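STU0660 (Streptococcus thermophilus, PDB 3ZTH) is a large Csn2 protein of CRISPR-mediated bacterial immunity that binds magnesium ions and probably acts by binding DNA. Local coordinates at residues 85-90 and 161-166; 220-225 and 234-239; 244-247 and 253-256. All coordinates share one frame; numbering follows the deposited sequence.

Contact 1 of 3, residues 85-90 and 161-166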
loop_
_atom_site.group_PDB
_atom_site.type_symbol
_atom_site.label_atom_id
_atom_site.label_comp_id
_atom_site.label_asym_id
_atom_site.label_seq_id
_atom_site.Cartn_x
_atom_site.Cartn_y
_atom_site.Cartn_z
ATOM N N ASP A 85 -14.691 -20.276 -9.245
ATOM C CA ASP A 85 -15.491 -19.731 -8.152
ATOM C C ASP A 85 -15.733 -20.825 -7.118
ATOM O O ASP A 85 -15.785 -20.568 -5.911
ATOM C CB ASP A 85 -16.844 -19.220 -8.650
ATOM C CG ASP A 85 -16.716 -18.040 -9.573
ATOM O OD1 ASP A 85 -15.748 -17.269 -9.407
ATOM O OD2 ASP A 85 -17.591 -17.872 -10.448
ATOM N N LEU A 86 -15.883 -22.049 -7.607
ATOM C CA LEU A 86 -16.116 -23.181 -6.741
ATOM C C LEU A 86 -14.881 -23.440 -5.863
ATOM O O LEU A 86 -14.999 -23.605 -4.642
ATOM C CB LEU A 86 -16.475 -24.397 -7.587
ATOM C CG LEU A 86 -17.118 -25.552 -6.817
ATOM C CD1 LEU A 86 -18.056 -26.316 -7.746
ATOM C CD2 LEU A 86 -16.034 -26.455 -6.230
ATOM N N LEU A 87 -13.698 -23.464 -6.471
ATOM C CA LEU A 87 -12.483 -23.669 -5.694
ATOM C C LEU A 87 -12.357 -22.570 -4.636
ATOM O O LEU A 87 -11.993 -22.838 -3.488
ATOM C CB LEU A 87 -11.252 -23.643 -6.599
ATOM C CG LEU A 87 -9.892 -23.707 -5.887
ATOM C CD1 LEU A 87 -9.791 -24.985 -5.064
ATOM C CD2 LEU A 87 -8.778 -23.642 -6.912
ATOM N N GLU A 88 -12.672 -21.336 -5.027
ATOM C CA GLU A 88 -12.593 -20.194 -4.114
ATOM C C GLU A 88 -13.517 -20.320 -2.909
ATOM O O GLU A 88 -13.187 -19.848 -1.820
ATOM C CB GLU A 88 -12.883 -18.892 -4.866
ATOM C CG GLU A 88 -11.621 -18.191 -5.358
ATOM C CD GLU A 88 -11.893 -17.092 -6.382
ATOM O OE1 GLU A 88 -12.853 -16.304 -6.187
ATOM O OE2 GLU A 88 -11.132 -17.013 -7.379
ATOM N N GLN A 89 -14.667 -20.959 -3.095
ATOM C CA GLN A 89 -15.596 -21.138 -1.989
ATOM C C GLN A 89 -15.089 -22.183 -0.999
ATOM O O GLN A 89 -15.573 -22.269 0.130
ATOM C CB GLN A 89 -16.980 -21.552 -2.496
ATOM C CG GLN A 89 -17.781 -20.423 -3.107
ATOM C CD GLN A 89 -17.890 -19.216 -2.194
ATOM O OE1 GLN A 89 -18.365 -19.304 -1.058
ATOM N NE2 GLN A 89 -17.451 -18.072 -2.697
HETATM N N MSE A 90 -14.107 -22.972 -1.419
HETATM C CA MSE A 90 -13.557 -24.005 -0.551
HETATM C C MSE A 90 -12.229 -23.616 0.103
HETATM O O MSE A 90 -11.611 -24.410 0.815
HETATM C CB MSE A 90 -13.443 -25.314 -1.332
HETATM C CG MSE A 90 -14.818 -25.858 -1.689
HETATM SE SE MSE A 90 -14.858 -27.480 -2.725
HETATM C CE MSE A 90 -14.699 -28.770 -1.282
ATOM N N PRO A 161 -6.190 -26.291 1.611
ATOM C CA PRO A 161 -6.936 -27.462 1.158
ATOM C C PRO A 161 -6.181 -28.241 0.085
ATOM O O PRO A 161 -5.431 -27.671 -0.708
ATOM C CB PRO A 161 -8.233 -26.855 0.641
ATOM C CG PRO A 161 -7.775 -25.545 0.080
ATOM C CD PRO A 161 -6.812 -25.045 1.128
ATOM N N PHE A 162 -6.370 -29.552 0.084
ATOM C CA PHE A 162 -5.745 -30.431 -0.894
ATOM C C PHE A 162 -6.751 -31.498 -1.277
ATOM O O PHE A 162 -7.651 -31.828 -0.508
ATOM C CB PHE A 162 -4.495 -31.111 -0.323
ATOM C CG PHE A 162 -3.274 -30.232 -0.299
ATOM C CD1 PHE A 162 -3.066 -29.327 0.741
ATOM C CD2 PHE A 162 -2.319 -30.326 -1.313
ATOM C CE1 PHE A 162 -1.926 -28.534 0.777
ATOM C CE2 PHE A 162 -1.174 -29.540 -1.292
ATOM C CZ PHE A 162 -0.973 -28.640 -0.242
ATOM N N PHE A 163 -6.604 -32.038 -2.474
ATOM C CA PHE A 163 -7.509 -33.078 -2.936
ATOM C C PHE A 163 -6.652 -34.281 -3.260
ATOM O O PHE A 163 -5.617 -34.164 -3.921
ATOM C CB PHE A 163 -8.269 -32.589 -4.169
ATOM C CG PHE A 163 -9.045 -31.329 -3.924
ATOM C CD1 PHE A 163 -8.415 -30.093 -3.992
ATOM C CD2 PHE A 163 -10.388 -31.381 -3.569
ATOM C CE1 PHE A 163 -9.111 -28.927 -3.705
ATOM C CE2 PHE A 163 -11.100 -30.220 -3.279
ATOM C CZ PHE A 163 -10.459 -28.991 -3.346
ATOM N N ALA A 164 -7.073 -35.439 -2.774
ATOM C CA ALA A 164 -6.306 -36.645 -3.008
ATOM C C ALA A 164 -7.143 -37.842 -3.422
ATOM O O ALA A 164 -8.340 -37.922 -3.140
ATOM C CB ALA A 164 -5.497 -36.988 -1.762
ATOM N N ILE A 165 -6.482 -38.762 -4.113
ATOM C CA ILE A 165 -7.093 -39.997 -4.563
ATOM C C ILE A 165 -6.209 -41.091 -3.981
ATOM O O ILE A 165 -5.101 -41.336 -4.470
ATOM C CB ILE A 165 -7.108 -40.099 -6.098
ATOM C CG1 ILE A 165 -7.941 -38.956 -6.682
ATOM C CG2 ILE A 165 -7.687 -41.446 -6.514
ATOM C CD1 ILE A 165 -8.077 -38.991 -8.181
ATOM N N GLU A 166 -6.696 -41.728 -2.920
ATOM C CA GLU A 166 -5.944 -42.783 -2.257
ATOM C C GLU A 166 -4.628 -42.188 -1.776
ATOM O O GLU A 166 -3.549 -42.726 -2.034
ATOM C CB GLU A 166 -5.692 -43.954 -3.219
ATOM C CG GLU A 166 -6.964 -44.723 -3.605
ATOM C CD GLU A 166 -6.727 -45.804 -4.666
ATOM O OE1 GLU A 166 -6.363 -45.454 -5.816
ATOM O OE2 GLU A 166 -6.908 -47.004 -4.349
#
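Leu-87 sets its CG anti to the backbone N (chi1 174°), and Phe-163 sets its CG anti to the carbonyl carbon (chi1 -58°); these torsions bring Leu-87 CD1 up to the Phe-163 ring. The contact packs the end of helix 83-89 against strand 159-165, the first strand of a two-stranded antiparallel hairpin. A strand of the second subunit pairs antiparallel with 161-165, extending the hairpin into that subunit. The Phe-163 ring is touched at CE1 and CE2. Leu-87 CD1 comes obliquely to Phe-163 CE1 at 4.2 Å. At the other flank, the selenomethionine Met-90 brings its CE to the ring edge, near the ring plane, 4.4 Å from Phe-163 CE2. No hydrogen bond crosses between the segments, and the side-chain contacts to Phe-163 are apolar. Phe-172 also meets the Phe-163 ring, with the planes at about 45°, and Met-90 also packs on Leu-183 and Met-187 of helix 177-192. The carbonyl of Met-90 takes a hydrogen bond from Tyr-142 OH of the second subunit. The same Met-90 O lies 4.1 Å from Pro-161 CG.

Contact 2 of 3, residues 220-225 and 234-239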
loop_
_atom_site.group_PDB
_atom_site.type_symbol
_atom_site.label_atom_id
_atom_site.label_comp_id
_atom_site.label_asym_id
_atom_site.label_seq_id
_atom_site.Cartn_x
_atom_site.Cartn_y
_atom_site.Cartn_z
ATOM N N ARG A 220 -29.869 -34.298 -8.906
ATOM C CA ARG A 220 -30.525 -35.076 -7.852
ATOM C C ARG A 220 -29.999 -34.584 -6.506
ATOM O O ARG A 220 -30.751 -34.445 -5.544
ATOM C CB ARG A 220 -30.233 -36.564 -8.000
ATOM C CG ARG A 220 -30.924 -37.209 -9.176
ATOM C CD ARG A 220 -30.538 -38.677 -9.299
ATOM N NE ARG A 220 -31.031 -39.256 -10.548
ATOM C CZ ARG A 220 -32.318 -39.357 -10.871
ATOM N NH1 ARG A 220 -33.255 -38.921 -10.031
ATOM N NH2 ARG A 220 -32.665 -39.874 -12.046
ATOM N N GLN A 221 -28.702 -34.310 -6.450
ATOM C CA GLN A 221 -28.090 -33.813 -5.228
ATOM C C GLN A 221 -28.716 -32.498 -4.791
ATOM O O GLN A 221 -29.088 -32.357 -3.628
ATOM C CB GLN A 221 -26.583 -33.649 -5.413
ATOM C CG GLN A 221 -25.831 -34.966 -5.327
ATOM C CD GLN A 221 -24.376 -34.860 -5.747
ATOM O OE1 GLN A 221 -23.691 -33.885 -5.439
ATOM N NE2 GLN A 221 -23.892 -35.880 -6.446
ATOM N N ILE A 222 -28.863 -31.535 -5.702
ATOM C CA ILE A 222 -29.463 -30.276 -5.281
ATOM C C ILE A 222 -30.932 -30.444 -4.888
ATOM O O ILE A 222 -31.418 -29.730 -4.015
ATOM C CB ILE A 222 -29.319 -29.148 -6.347
ATOM C CG1 ILE A 222 -30.076 -29.486 -7.621
ATOM C CG2 ILE A 222 -27.849 -28.916 -6.659
ATOM C CD1 ILE A 222 -29.946 -28.384 -8.654
ATOM N N CYS A 223 -31.631 -31.387 -5.519
ATOM C CA CYS A 223 -33.025 -31.642 -5.176
ATOM C C CYS A 223 -33.075 -32.174 -3.748
ATOM O O CYS A 223 -33.965 -31.826 -2.964
ATOM C CB CYS A 223 -33.648 -32.681 -6.115
ATOM S SG CYS A 223 -34.163 -32.041 -7.726
ATOM N N HIS A 224 -32.116 -33.029 -3.418
ATOM C CA HIS A 224 -32.037 -33.596 -2.083
ATOM C C HIS A 224 -31.848 -32.476 -1.067
ATOM O O HIS A 224 -32.550 -32.405 -0.058
ATOM C CB HIS A 224 -30.853 -34.561 -1.995
ATOM C CG HIS A 224 -30.585 -35.064 -0.612
ATOM N ND1 HIS A 224 -31.450 -35.904 0.057
ATOM C CD2 HIS A 224 -29.549 -34.842 0.232
ATOM C CE1 HIS A 224 -30.958 -36.179 1.251
ATOM N NE2 HIS A 224 -29.806 -35.547 1.382
ATOM N N LEU A 225 -30.902 -31.588 -1.342
ATOM C CA LEU A 225 -30.638 -30.503 -0.422
ATOM C C LEU A 225 -31.801 -29.531 -0.227
ATOM O O LEU A 225 -32.050 -29.112 0.899
ATOM C CB LEU A 225 -29.373 -29.744 -0.839
ATOM C CG LEU A 225 -28.098 -30.587 -0.942
ATOM C CD1 LEU A 225 -26.919 -29.693 -1.291
ATOM C CD2 LEU A 225 -27.839 -31.304 0.369
ATOM N N PHE A 234 -31.871 -22.378 -5.135
ATOM C CA PHE A 234 -30.985 -22.499 -6.285
ATOM C C PHE A 234 -31.569 -21.780 -7.515
ATOM O O PHE A 234 -32.768 -21.867 -7.788
ATOM C CB PHE A 234 -30.794 -23.981 -6.631
ATOM C CG PHE A 234 -29.726 -24.671 -5.830
ATOM C CD1 PHE A 234 -28.387 -24.527 -6.164
ATOM C CD2 PHE A 234 -30.063 -25.513 -4.771
ATOM C CE1 PHE A 234 -27.394 -25.220 -5.454
ATOM C CE2 PHE A 234 -29.083 -26.205 -4.058
ATOM C CZ PHE A 234 -27.753 -26.059 -4.400
ATOM N N ILE A 235 -30.720 -21.053 -8.237
ATOM C CA ILE A 235 -31.127 -20.385 -9.474
ATOM C C ILE A 235 -30.129 -20.856 -10.530
ATOM O O ILE A 235 -28.947 -20.517 -10.459
ATOM C CB ILE A 235 -31.038 -18.857 -9.401
ATOM C CG1 ILE A 235 -32.108 -18.300 -8.470
ATOM C CG2 ILE A 235 -31.275 -18.265 -10.790
ATOM C CD1 ILE A 235 -32.093 -16.764 -8.375
ATOM N N LEU A 236 -30.612 -21.642 -11.490
ATOM C CA LEU A 236 -29.783 -22.189 -12.561
ATOM C C LEU A 236 -30.088 -21.535 -13.916
ATOM O O LEU A 236 -31.190 -21.040 -14.139
ATOM C CB LEU A 236 -30.022 -23.700 -12.675
ATOM C CG LEU A 236 -30.088 -24.520 -11.369
ATOM C CD1 LEU A 236 -30.513 -25.951 -11.681
ATOM C CD2 LEU A 236 -28.746 -24.514 -10.661
ATOM N N PHE A 237 -29.100 -21.531 -14.808
ATOM C CA PHE A 237 -29.244 -20.989 -16.162
ATOM C C PHE A 237 -28.868 -22.129 -17.106
ATOM O O PHE A 237 -27.745 -22.183 -17.622
ATOM C CB PHE A 237 -28.290 -19.812 -16.382
ATOM C CG PHE A 237 -28.654 -18.583 -15.607
ATOM C CD1 PHE A 237 -28.310 -18.466 -14.261
ATOM C CD2 PHE A 237 -29.339 -17.541 -16.218
ATOM C CE1 PHE A 237 -28.641 -17.332 -13.536
ATOM C CE2 PHE A 237 -29.674 -16.398 -15.505
ATOM C CZ PHE A 237 -29.324 -16.292 -14.155
ATOM N N PRO A 238 -29.800 -23.069 -17.331
ATOM C CA PRO A 238 -29.565 -24.221 -18.210
ATOM C C PRO A 238 -29.369 -23.868 -19.672
ATOM O O PRO A 238 -29.864 -22.847 -20.148
ATOM C CB PRO A 238 -30.812 -25.079 -18.013
ATOM C CG PRO A 238 -31.308 -24.685 -16.661
ATOM C CD PRO A 238 -31.099 -23.191 -16.648
ATOM N N SER A 239 -28.643 -24.732 -20.374
ATOM C CA SER A 239 -28.389 -24.576 -21.804
ATOM C C SER A 239 -29.702 -24.884 -22.515
ATOM O O SER A 239 -30.663 -25.333 -21.893
ATOM C CB SER A 239 -27.340 -25.581 -22.274
ATOM O OG SER A 239 -26.259 -25.643 -21.366
#
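Helix segment 220-225 packs on one side of strand segment 234-237, with the CA atoms of Ile-222 and Phe-234 at 8.0 Å as their nearest approach. Ile-222 carries the contact, using both of its branches. Its CG2 sits over one face of the Phe-234 ring in a CH-pi contact, 4.0 Å from the ring centroid and 24° off the normal. The methyl is displaced toward the rim, and its nearest ring atom is Phe-234 CZ, 3.6 Å from Ile-222 CG2. Ile-222 CB lies close to the same ring, 3.7 Å from Phe-234 CE2. Strand 199-204, helix 212-228 and strand 232-237 form a beta-alpha-beta unit, and this contact seats its helix on its second strand. The family belongs to the P-loop NTPase clan. The other branch of Ile-222 has CG1 between the backbone N and the carbonyl carbon (chi1 64°), and the chain then runs straight out to CD1. There it meets Leu-236 tip to tip, with Ile-222 CD1 3.9 Å from Leu-236 CD1. Leu-185 of helix 177-192 packs on Ile-222 from outside the unit. Along the sheet, Phe-234 touches Ile-201 and Leu-236 touches Leu-203, both on strand 199-204.

Contact 3 of 3, residues 244-247 and 253-256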
loop_
_atom_site.group_PDB
_atom_site.type_symbol
_atom_site.label_atom_id
_atom_site.label_comp_id
_atom_site.label_asym_id
_atom_site.label_seq_id
_atom_site.Cartn_x
_atom_site.Cartn_y
_atom_site.Cartn_z
ATOM N N LEU A 244 -32.253 -28.799 -18.850
ATOM C CA LEU A 244 -33.438 -28.321 -18.154
ATOM C C LEU A 244 -34.226 -29.516 -17.602
ATOM O O LEU A 244 -34.521 -30.456 -18.333
ATOM C CB LEU A 244 -34.313 -27.532 -19.126
ATOM C CG LEU A 244 -35.619 -26.951 -18.597
ATOM C CD1 LEU A 244 -35.321 -25.923 -17.504
ATOM C CD2 LEU A 244 -36.394 -26.325 -19.757
ATOM N N LYS A 245 -34.554 -29.482 -16.313
ATOM C CA LYS A 245 -35.312 -30.567 -15.684
ATOM C C LYS A 245 -36.690 -30.050 -15.293
ATOM O O LYS A 245 -36.798 -29.081 -14.542
ATOM C CB LYS A 245 -34.599 -31.073 -14.417
ATOM C CG LYS A 245 -33.183 -31.579 -14.632
ATOM C CD LYS A 245 -33.151 -32.758 -15.601
ATOM C CE LYS A 245 -31.717 -33.138 -15.960
ATOM N NZ LYS A 245 -31.639 -34.257 -16.953
ATOM N N ILE A 246 -37.737 -30.693 -15.793
ATOM C CA ILE A 246 -39.101 -30.286 -15.473
ATOM C C ILE A 246 -39.881 -31.373 -14.739
ATOM O O ILE A 246 -39.914 -32.520 -15.180
ATOM C CB ILE A 246 -39.891 -29.910 -16.755
ATOM C CG1 ILE A 246 -39.308 -28.637 -17.372
ATOM C CG2 ILE A 246 -41.363 -29.720 -16.436
ATOM C CD1 ILE A 246 -40.014 -28.185 -18.630
ATOM N N ASP A 247 -40.485 -31.011 -13.607
ATOM C CA ASP A 247 -41.319 -31.934 -12.832
ATOM C C ASP A 247 -42.449 -31.124 -12.201
ATOM O O ASP A 247 -42.484 -29.900 -12.342
ATOM C CB ASP A 247 -40.515 -32.682 -11.750
ATOM C CG ASP A 247 -39.913 -31.757 -10.703
ATOM O OD1 ASP A 247 -40.623 -30.857 -10.205
ATOM O OD2 ASP A 247 -38.721 -31.944 -10.360
ATOM N N PHE A 253 -41.334 -22.623 -11.572
ATOM C CA PHE A 253 -40.144 -21.816 -11.396
ATOM C C PHE A 253 -39.195 -21.854 -12.584
ATOM O O PHE A 253 -38.039 -21.423 -12.495
ATOM C CB PHE A 253 -39.465 -22.228 -10.095
ATOM C CG PHE A 253 -40.413 -22.244 -8.941
ATOM C CD1 PHE A 253 -41.105 -21.083 -8.585
ATOM C CD2 PHE A 253 -40.707 -23.431 -8.275
ATOM C CE1 PHE A 253 -42.079 -21.105 -7.592
ATOM C CE2 PHE A 253 -41.683 -23.466 -7.276
ATOM C CZ PHE A 253 -42.371 -22.306 -6.935
ATOM N N VAL A 254 -39.696 -22.375 -13.697
ATOM C CA VAL A 254 -38.932 -22.413 -14.928
ATOM C C VAL A 254 -39.318 -21.115 -15.608
ATOM O O VAL A 254 -40.451 -20.950 -16.044
ATOM C CB VAL A 254 -39.338 -23.585 -15.817
ATOM C CG1 VAL A 254 -38.693 -23.444 -17.176
ATOM C CG2 VAL A 254 -38.921 -24.893 -15.172
ATOM N N ASN A 255 -38.380 -20.182 -15.666
ATOM C CA ASN A 255 -38.633 -18.889 -16.279
ATOM C C ASN A 255 -38.072 -18.813 -17.696
ATOM O O ASN A 255 -36.873 -19.017 -17.917
ATOM C CB ASN A 255 -38.033 -17.787 -15.402
ATOM C CG ASN A 255 -38.776 -17.625 -14.077
ATOM O OD1 ASN A 255 -39.805 -16.945 -14.000
ATOM N ND2 ASN A 255 -38.269 -18.269 -13.035
ATOM N N ILE A 256 -38.947 -18.527 -18.654
ATOM C CA ILE A 256 -38.545 -18.425 -20.048
ATOM C C ILE A 256 -38.281 -16.965 -20.377
ATOM O O ILE A 256 -39.179 -16.133 -20.268
ATOM C CB ILE A 256 -39.658 -18.926 -20.989
ATOM C CG1 ILE A 256 -40.174 -20.283 -20.515
ATOM C CG2 ILE A 256 -39.132 -19.024 -22.421
ATOM C CD1 ILE A 256 -41.382 -20.773 -21.284
#
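No flat group takes part where Leu-244 and Ile-246 meet Val-254; there is no ring face or edge, and aliphatic branches make every touch. The arrangement lays the loop after strand 232-237 on strand 254-257 of the mixed central sheet, in a protein of the P-loop NTPase clan. That strand runs between the parallel strand 20-24 and the antiparallel strand 261-263. The backbones stay apart: the nearest CA pair, Ile-246 and Val-254, is 7.9 Å apart, and no hydrogen bond joins the segments. Val-254 divides its two methyls between two partners. With CG1 anti to the backbone N (chi1 170°), it turns that methyl to Leu-244. The leucine, extended away from its own N (chi1 179°), slants across the valine, and Leu-244 CD1 lies 4.2 Å from Val-254 CG1. The loop is held by polar bonds to helix 286-296: Ile-246 N bonds to Glu-294 OE2, and Ile-246 O to Arg-290 NH1. Strand 20-24 adds Gln-22 NE2, which bonds to Lys-245 O. The magnesium site is near: the side chains of Leu-244 and Asp-240, a metal ligand, are about 8 Å apart. The other methyl, Val-254 CG2, meets Ile-246 CG1 at 4.4 Å.

Overall arrangement
From the N terminus, contact 1 comes first. It closes a long, mostly helical excursion of 70 residues and ties helix 83-89 to the hairpin strand 159-165, at the edge where another subunit joins. Contact 2 then closes the short turn from helix 212-228 into strand 232-237. Contact 3 follows and closes the loop leading into strand 254-257. The three lie in series; none nests in or crosses another. Contacts 2 and 3 reach the same sheet and touch, with Pro-238 CB 4.1 Å from Leu-244 N. Contact 1 stands apart, its centre about 30 Å from that of contact 3, on the opposite side of the chain's centre.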